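Local coordinates for HcgB (Methanococcus maripaludis, PDB 5D5P), which probably acts as a guanylyltransferase in the biosynthesis of the iron-guanylylpyridinol cofactor of [Fe]-hydrogenase, at residues Lys48-Ile57 against Ile138-Ile147; Pro107-Ile115 against Thr124-Ile132. All coordinates share one frame; numbering follows the deposited sequence.

Contact 1: Lys48-Ile57 against Ile138-Ile147; sequences KKFKVVSDII and IDKTVELELI
Leu-146 and Ile-56 meet tip to tip. CG of Leu-146 stands anti to its own backbone N (chi1 180°), which carries CD2 across to helix 48-57, where CB, CG2 and CD1 of Ile-56 gather round it; Ile-56 CD1 to Leu-146 CD2 is 3.8 Å. Val-53 crosses the same leucine at about a right angle, its CG1 3.9 Å from Leu-146 CD2. Further toward the N-terminal ends, Val-142 CG1 lies against both Val-52 CG1 and Val-53 CG2, and Val-52 CG1 also rests over the backbone N of Glu-143 at 3.7 Å.

The two helices run roughly parallel, crossing at -33° with their axes 9.4 Å apart, and cover the same face of the mixed sheet: Val-53 reaches Val-42 and Ile-99, and Leu-146 reaches Ile-115. Together they form one helical layer of an alpha/beta fold, packed on the sheet.

At the N-terminal ends two lysines use their hydrocarbon parts. Lys-49 CE comes 3.5 Å from Ile-138 CG1. The Lys-48 chain, bent at chi3 (77°), crosses the carboxylate of Asp-139 with its methylenes, CD standing 3.2 Å from OD2. Its NZ stays 4.2 Å from OD1 of Asp-139, beyond a salt bridge, and OD1 is buried without a polar partner. With an alanine in place of Asp-139, Lys-48 would lose its nearby opposite charge, and its methylenes would probably be freer to turn.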
loop_
_atom_site.group_PDB
_atom_site.type_symbol
_atom_site.label_atom_id
_atom_site.label_comp_id
_atom_site.label_asym_id
_atom_site.label_seq_id
_atom_site.Cartn_x
_atom_site.Cartn_y
_atom_site.Cartn_z
ATOM N N LYS A 48 2.998 -23.161 1.011
ATOM C CA LYS A 48 4.353 -22.684 0.763
ATOM C C LYS A 48 4.534 -21.228 1.216
ATOM O O LYS A 48 5.530 -20.910 1.878
ATOM C CB LYS A 48 4.681 -22.878 -0.716
ATOM C CG LYS A 48 6.017 -22.399 -1.133
ATOM C CD LYS A 48 6.271 -22.692 -2.625
ATOM C CE LYS A 48 5.536 -21.729 -3.537
ATOM N NZ LYS A 48 5.846 -21.982 -4.977
ATOM N N LYS A 49 3.581 -20.346 0.890
ATOM C CA LYS A 49 3.639 -18.965 1.388
ATOM C C LYS A 49 3.486 -18.944 2.903
ATOM O O LYS A 49 4.182 -18.174 3.591
ATOM C CB LYS A 49 2.553 -18.098 0.747
ATOM C CG LYS A 49 2.756 -17.939 -0.766
ATOM C CD LYS A 49 1.793 -16.915 -1.381
ATOM C CE LYS A 49 1.795 -17.063 -2.903
ATOM N NZ LYS A 49 0.435 -17.179 -3.495
ATOM N N PHE A 50 2.584 -19.772 3.437
ATOM C CA PHE A 50 2.395 -19.816 4.889
ATOM C C PHE A 50 3.691 -20.158 5.608
ATOM O O PHE A 50 4.037 -19.554 6.637
ATOM C CB PHE A 50 1.328 -20.835 5.281
ATOM C CG PHE A 50 1.157 -20.981 6.760
ATOM C CD1 PHE A 50 0.642 -19.945 7.520
ATOM C CD2 PHE A 50 1.543 -22.144 7.401
ATOM C CE1 PHE A 50 0.492 -20.075 8.876
ATOM C CE2 PHE A 50 1.399 -22.268 8.769
ATOM C CZ PHE A 50 0.868 -21.225 9.501
ATOM N N LYS A 51 4.426 -21.120 5.071
ATOM C CA LYS A 51 5.685 -21.497 5.707
ATOM C C LYS A 51 6.686 -20.338 5.701
ATOM O O LYS A 51 7.377 -20.091 6.705
ATOM C CB LYS A 51 6.292 -22.715 5.031
ATOM C CG LYS A 51 7.649 -23.121 5.647
ATOM C CD LYS A 51 8.306 -24.309 4.960
ATOM C CE LYS A 51 9.692 -24.586 5.562
ATOM N NZ LYS A 51 9.710 -24.466 7.054
ATOM N N VAL A 52 6.788 -19.645 4.568
ATOM C CA VAL A 52 7.692 -18.502 4.497
ATOM C C VAL A 52 7.335 -17.488 5.590
ATOM O O VAL A 52 8.209 -17.016 6.299
ATOM C CB VAL A 52 7.643 -17.801 3.103
ATOM C CG1 VAL A 52 8.422 -16.481 3.128
ATOM C CG2 VAL A 52 8.176 -18.720 2.031
ATOM N N VAL A 53 6.052 -17.161 5.735
ATOM C CA VAL A 53 5.643 -16.141 6.693
ATOM C C VAL A 53 5.831 -16.636 8.125
ATOM O O VAL A 53 6.384 -15.942 8.960
ATOM C CB VAL A 53 4.172 -15.721 6.476
ATOM C CG1 VAL A 53 3.683 -14.821 7.590
ATOM C CG2 VAL A 53 4.031 -15.002 5.121
ATOM N N SER A 54 5.388 -17.859 8.376
ATOM C CA SER A 54 5.419 -18.426 9.714
ATOM C C SER A 54 6.852 -18.532 10.232
ATOM O O SER A 54 7.122 -18.229 11.400
ATOM C CB SER A 54 4.729 -19.801 9.714
ATOM O OG SER A 54 4.772 -20.384 11.002
ATOM N N ASP A 55 7.779 -18.940 9.374
ATOM C CA ASP A 55 9.156 -19.083 9.815
ATOM C C ASP A 55 9.745 -17.750 10.261
ATOM O O ASP A 55 10.511 -17.705 11.210
ATOM C CB ASP A 55 10.020 -19.686 8.706
ATOM C CG ASP A 55 9.783 -21.180 8.529
ATOM O OD1 ASP A 55 9.120 -21.784 9.399
ATOM O OD2 ASP A 55 10.236 -21.745 7.513
ATOM N N ILE A 56 9.354 -16.659 9.610
ATOM C CA ILE A 56 9.885 -15.350 9.984
ATOM C C ILE A 56 9.225 -14.843 11.254
ATOM O O ILE A 56 9.892 -14.392 12.173
ATOM C CB ILE A 56 9.684 -14.311 8.855
ATOM C CG1 ILE A 56 10.641 -14.610 7.704
ATOM C CG2 ILE A 56 9.910 -12.893 9.388
ATOM C CD1 ILE A 56 10.267 -13.896 6.424
ATOM N N ILE A 57 7.904 -14.904 11.282
ATOM C CA ILE A 57 7.142 -14.354 12.406
ATOM C C ILE A 57 7.425 -15.133 13.691
ATOM O O ILE A 57 7.351 -14.578 14.794
ATOM C CB ILE A 57 5.650 -14.350 12.099
ATOM C CG1 ILE A 57 5.391 -13.417 10.919
ATOM C CG2 ILE A 57 4.841 -13.908 13.299
ATOM C CD1 ILE A 57 5.830 -11.980 11.168
ATOM N N ILE A 138 8.224 -17.078 -6.129
ATOM C CA ILE A 138 7.215 -16.472 -5.265
ATOM C C ILE A 138 7.661 -16.522 -3.802
ATOM O O ILE A 138 7.350 -15.619 -3.041
ATOM C CB ILE A 138 5.841 -17.156 -5.436
ATOM C CG1 ILE A 138 4.771 -16.402 -4.660
ATOM C CG2 ILE A 138 5.924 -18.632 -5.052
ATOM C CD1 ILE A 138 4.606 -14.976 -5.115
ATOM N N ASP A 139 8.444 -17.529 -3.414
ATOM C CA ASP A 139 8.840 -17.615 -2.008
ATOM C C ASP A 139 9.837 -16.538 -1.655
ATOM O O ASP A 139 9.785 -15.956 -0.566
ATOM C CB ASP A 139 9.499 -18.957 -1.682
ATOM C CG ASP A 139 8.531 -20.093 -1.695
ATOM O OD1 ASP A 139 7.313 -19.804 -1.711
ATOM O OD2 ASP A 139 8.987 -21.265 -1.670
ATOM N N LYS A 140 10.692 -16.207 -2.611
ATOM C CA LYS A 140 11.667 -15.160 -2.371
ATOM C C LYS A 140 10.962 -13.817 -2.401
ATOM O O LYS A 140 11.316 -12.915 -1.650
ATOM C CB LYS A 140 12.786 -15.217 -3.407
ATOM C CG LYS A 140 13.921 -16.169 -2.992
ATOM C CD LYS A 140 15.153 -16.009 -3.854
ATOM C CE LYS A 140 16.321 -16.811 -3.296
ATOM N NZ LYS A 140 17.585 -16.578 -4.053
ATOM N N THR A 141 9.917 -13.704 -3.209
ATOM C CA THR A 141 9.121 -12.473 -3.231
ATOM C C THR A 141 8.386 -12.230 -1.894
ATOM O O THR A 141 8.456 -11.135 -1.331
ATOM C CB THR A 141 8.117 -12.488 -4.389
ATOM O OG1 THR A 141 8.832 -12.579 -5.634
ATOM C CG2 THR A 141 7.249 -11.221 -4.367
ATOM N N VAL A 142 7.711 -13.253 -1.375
ATOM C CA VAL A 142 6.987 -13.095 -0.110
ATOM C C VAL A 142 7.976 -12.811 1.038
ATOM O O VAL A 142 7.736 -11.939 1.864
ATOM C CB VAL A 142 6.131 -14.348 0.182
ATOM C CG1 VAL A 142 5.471 -14.258 1.549
ATOM C CG2 VAL A 142 5.067 -14.493 -0.900
ATOM N N GLU A 143 9.101 -13.524 1.055
ATOM C CA GLU A 143 10.146 -13.297 2.049
ATOM C C GLU A 143 10.604 -11.837 2.067
ATOM O O GLU A 143 10.611 -11.204 3.123
ATOM C CB GLU A 143 11.348 -14.205 1.781
ATOM C CG GLU A 143 12.477 -14.011 2.765
ATOM C CD GLU A 143 13.662 -14.927 2.477
ATOM O OE1 GLU A 143 13.811 -15.388 1.325
ATOM O OE2 GLU A 143 14.424 -15.208 3.418
ATOM N N LEU A 144 10.959 -11.291 0.904
ATOM C CA LEU A 144 11.412 -9.906 0.825
ATOM C C LEU A 144 10.305 -8.938 1.272
ATOM O O LEU A 144 10.594 -7.933 1.936
ATOM C CB LEU A 144 11.855 -9.558 -0.592
ATOM C CG LEU A 144 12.308 -8.117 -0.802
ATOM C CD1 LEU A 144 13.511 -7.862 0.103
ATOM C CD2 LEU A 144 12.653 -7.854 -2.262
ATOM N N GLU A 145 9.059 -9.221 0.893
ATOM C CA GLU A 145 7.943 -8.340 1.268
ATOM C C GLU A 145 7.885 -8.261 2.782
ATOM O O GLU A 145 7.745 -7.175 3.353
ATOM C CB GLU A 145 6.587 -8.842 0.727
ATOM C CG GLU A 145 6.380 -8.626 -0.773
ATOM C CD GLU A 145 5.180 -9.389 -1.311
ATOM O OE1 GLU A 145 4.506 -10.089 -0.509
ATOM O OE2 GLU A 145 4.916 -9.297 -2.537
ATOM N N LEU A 146 8.005 -9.420 3.425
ATOM C CA LEU A 146 7.771 -9.455 4.874
ATOM C C LEU A 146 8.933 -8.840 5.629
ATOM O O LEU A 146 8.735 -8.054 6.571
ATOM C CB LEU A 146 7.506 -10.881 5.342
ATOM C CG LEU A 146 7.247 -11.052 6.841
ATOM C CD1 LEU A 146 6.133 -10.129 7.282
ATOM C CD2 LEU A 146 6.849 -12.511 7.116
ATOM N N ILE A 147 10.143 -9.184 5.211
ATOM C CA ILE A 147 11.344 -8.629 5.831
ATOM C C ILE A 147 11.351 -7.103 5.655
ATOM O O ILE A 147 11.691 -6.357 6.587
ATOM C CB ILE A 147 12.621 -9.246 5.250
ATOM C CG1 ILE A 147 12.734 -10.701 5.716
ATOM C CG2 ILE A 147 13.840 -8.476 5.706
ATOM C CD1 ILE A 147 13.936 -11.416 5.178
#

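Contact 2: Pro107-Ile115 against Thr124-Ile132; sequences PGSGSLLLI and TGSVSPSSI
Ser-111 and Ser-128 exchange two backbone hydrogen bonds, N to O at 2.9 Å from Ser-111 to Ser-128 and the same length in return. Leu-113 and Ser-126 form the next hydrogen-bonded pair, the N of each bonding the other's O. Ile-115 N continues the ladder on Thr-124 O, almost straight at 173°. These are the antiparallel rungs of a beta hairpin.

At the open end of the hairpin two waters add to the ladder. One joins Gly-108 O to Ser-130 N; another ties Ser-111 OG to Ser-128 OG and Pro-129 O. Ser-128 OG probably hydrogen-bonds Glu-145 OE2, though the modelled distance is doubtfully short. Arg-152 of the second subunit hydrogen-bonds Ser-109 O in the loop and Ser-128 O at the strand end, and Asp-22 of that subunit bonds Ser-130 OG.

Packing follows the pairs: Leu-112 CD1 crosses to Val-127 CG1 at 3.6 Å, while Ile-115 CD1 lies beside Thr-124 CG2, also at 3.6 Å. A CB on Gly-125 would come 2.8 Å from Leu-113 O, so the 4.2 Å CA-CA approach of Gly-125 and Leu-114 probably relies on glycine. Serine hydroxyls thus meet helix 138-151, Ser-126 OG on Glu-145 O, beside apolar Leu-113 and Ile-115.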
loop_
_atom_site.group_PDB
_atom_site.type_symbol
_atom_site.label_atom_id
_atom_site.label_comp_id
_atom_site.label_asym_id
_atom_site.label_seq_id
_atom_site.Cartn_x
_atom_site.Cartn_y
_atom_site.Cartn_z
ATOM N N PRO A 107 -6.056 -5.168 -11.492
ATOM C CA PRO A 107 -5.185 -6.177 -12.132
ATOM C C PRO A 107 -3.949 -5.550 -12.802
ATOM O O PRO A 107 -4.092 -4.620 -13.587
ATOM C CB PRO A 107 -6.104 -6.823 -13.187
ATOM C CG PRO A 107 -7.471 -6.672 -12.582
ATOM C CD PRO A 107 -7.475 -5.341 -11.875
ATOM N N GLY A 108 -2.763 -6.067 -12.492
ATOM C CA GLY A 108 -1.527 -5.529 -13.039
ATOM C C GLY A 108 -0.803 -4.622 -12.057
ATOM O O GLY A 108 0.372 -4.297 -12.276
ATOM N N SER A 109 -1.473 -4.238 -10.965
ATOM C CA SER A 109 -0.884 -3.299 -10.008
ATOM C C SER A 109 0.103 -3.944 -9.058
ATOM O O SER A 109 0.635 -3.263 -8.174
ATOM C CB SER A 109 -1.973 -2.611 -9.169
ATOM O OG SER A 109 -2.700 -3.561 -8.412
ATOM N N GLY A 110 0.358 -5.243 -9.228
ATOM C CA GLY A 110 1.332 -5.934 -8.385
ATOM C C GLY A 110 0.801 -6.252 -6.998
ATOM O O GLY A 110 -0.417 -6.123 -6.745
ATOM N N SER A 111 1.707 -6.612 -6.087
ATOM C CA SER A 111 1.310 -7.133 -4.784
ATOM C C SER A 111 1.568 -6.190 -3.651
ATOM O O SER A 111 2.517 -5.410 -3.675
ATOM C CB SER A 111 2.047 -8.441 -4.478
ATOM O OG SER A 111 1.678 -9.419 -5.429
ATOM N N LEU A 112 0.710 -6.316 -2.640
ATOM C CA LEU A 112 0.852 -5.578 -1.383
ATOM C C LEU A 112 0.794 -6.574 -0.239
ATOM O O LEU A 112 -0.104 -7.437 -0.219
ATOM C CB LEU A 112 -0.287 -4.532 -1.243
ATOM C CG LEU A 112 -0.397 -3.836 0.105
ATOM C CD1 LEU A 112 0.783 -2.877 0.352
ATOM C CD2 LEU A 112 -1.737 -3.077 0.183
ATOM N N LEU A 113 1.767 -6.505 0.674
ATOM C CA LEU A 113 1.680 -7.234 1.934
ATOM C C LEU A 113 1.374 -6.217 3.047
ATOM O O LEU A 113 1.943 -5.141 3.077
ATOM C CB LEU A 113 2.994 -8.003 2.230
ATOM C CG LEU A 113 3.023 -8.731 3.578
ATOM C CD1 LEU A 113 3.887 -9.990 3.453
ATOM C CD2 LEU A 113 3.627 -7.848 4.655
ATOM N N LEU A 114 0.460 -6.572 3.951
ATOM C CA LEU A 114 0.125 -5.740 5.106
ATOM C C LEU A 114 0.241 -6.552 6.376
ATOM O O LEU A 114 -0.036 -7.760 6.401
ATOM C CB LEU A 114 -1.307 -5.194 5.009
ATOM C CG LEU A 114 -1.621 -4.276 3.814
ATOM C CD1 LEU A 114 -3.146 -4.011 3.771
ATOM C CD2 LEU A 114 -0.864 -2.969 3.930
ATOM N N ILE A 115 0.696 -5.896 7.429
ATOM C CA ILE A 115 0.535 -6.416 8.781
ATOM C C ILE A 115 -0.501 -5.542 9.467
ATOM O O ILE A 115 -0.343 -4.313 9.531
ATOM C CB ILE A 115 1.856 -6.416 9.554
ATOM C CG1 ILE A 115 2.924 -7.161 8.753
ATOM C CG2 ILE A 115 1.645 -7.009 10.949
ATOM C CD1 ILE A 115 4.279 -7.267 9.504
ATOM N N THR A 124 2.129 -1.790 9.072
ATOM C CA THR A 124 3.248 -1.678 8.139
ATOM C C THR A 124 2.907 -2.509 6.906
ATOM O O THR A 124 1.908 -3.203 6.904
ATOM C CB THR A 124 4.573 -2.159 8.757
ATOM O OG1 THR A 124 5.643 -1.919 7.832
ATOM C CG2 THR A 124 4.544 -3.666 9.100
ATOM N N GLY A 125 3.733 -2.442 5.869
ATOM C CA GLY A 125 3.419 -3.110 4.620
ATOM C C GLY A 125 4.573 -2.980 3.630
ATOM O O GLY A 125 5.557 -2.289 3.882
ATOM N N SER A 126 4.454 -3.645 2.485
ATOM C CA SER A 126 5.447 -3.486 1.445
ATOM C C SER A 126 4.825 -3.893 0.116
ATOM O O SER A 126 3.776 -4.534 0.107
ATOM C CB SER A 126 6.653 -4.350 1.751
ATOM O OG SER A 126 6.196 -5.671 1.854
ATOM N N VAL A 127 5.442 -3.509 -0.990
ATOM C CA VAL A 127 4.866 -3.851 -2.294
ATOM C C VAL A 127 5.886 -4.571 -3.153
ATOM O O VAL A 127 7.078 -4.470 -2.918
ATOM C CB VAL A 127 4.328 -2.612 -3.054
ATOM C CG1 VAL A 127 3.093 -2.050 -2.339
ATOM C CG2 VAL A 127 5.414 -1.572 -3.242
ATOM N N SER A 128 5.415 -5.342 -4.133
ATOM C CA SER A 128 6.293 -5.991 -5.092
ATOM C C SER A 128 5.670 -5.904 -6.483
ATOM O O SER A 128 4.437 -5.815 -6.605
ATOM C CB SER A 128 6.525 -7.456 -4.675
ATOM O OG SER A 128 5.280 -8.153 -4.543
ATOM N N PRO A 129 6.502 -5.921 -7.529
ATOM C CA PRO A 129 5.944 -5.789 -8.879
ATOM C C PRO A 129 5.172 -7.025 -9.311
ATOM O O PRO A 129 5.449 -8.123 -8.826
ATOM C CB PRO A 129 7.174 -5.614 -9.768
ATOM C CG PRO A 129 8.303 -5.275 -8.822
ATOM C CD PRO A 129 7.978 -5.954 -7.539
ATOM N N SER A 130 4.243 -6.830 -10.247
ATOM C CA SER A 130 3.627 -7.932 -10.962
ATOM C C SER A 130 4.675 -8.917 -11.511
ATOM O O SER A 130 5.769 -8.533 -11.893
ATOM C CB SER A 130 2.795 -7.383 -12.128
ATOM O OG SER A 130 2.532 -8.401 -13.072
ATOM N N SER A 131 4.324 -10.193 -11.592
ATOM C CA SER A 131 5.242 -11.143 -12.181
ATOM C C SER A 131 5.504 -10.850 -13.662
ATOM O O SER A 131 6.510 -11.262 -14.198
ATOM C CB SER A 131 4.703 -12.560 -12.008
ATOM O OG SER A 131 3.428 -12.671 -12.615
ATOM N N ILE A 132 4.613 -10.105 -14.309
ATOM C CA ILE A 132 4.818 -9.708 -15.701
ATOM C C ILE A 132 6.053 -8.813 -15.845
ATOM O O ILE A 132 6.771 -8.850 -16.840
ATOM C CB ILE A 132 3.572 -8.930 -16.235
ATOM C CG1 ILE A 132 2.349 -9.844 -16.277
ATOM C CG2 ILE A 132 3.834 -8.326 -17.624
ATOM C CD1 ILE A 132 2.403 -10.814 -17.418
HETATM O O HOH W 1 3.136 -4.260 -10.915
HETATM O O HOH W 2 4.136 -9.528 -6.931
#

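Overall arrangement
Contacts 1 and 2 have centres about 13 Å apart, and helix 138-151 links them. Its Val-142 and Leu-146 side serves contact 1, while Glu-145 turns to the hairpin of contact 2: the carbonyl O of Glu-145 probably accepts a hydrogen bond of 2.6 Å from Ser-126 OG, and its carboxylate forms a salt bridge with Arg-101 on strand 97-103. Thr-141 CG2 adds packing at 3.6 Å from Ser-128 OG. Along the chain the hairpin is nested between the two helices of contact 1, and its second strand leads through a loop to helix 138-151. Contact 1 stays within one chain, whereas contact 2 borders the second subunit.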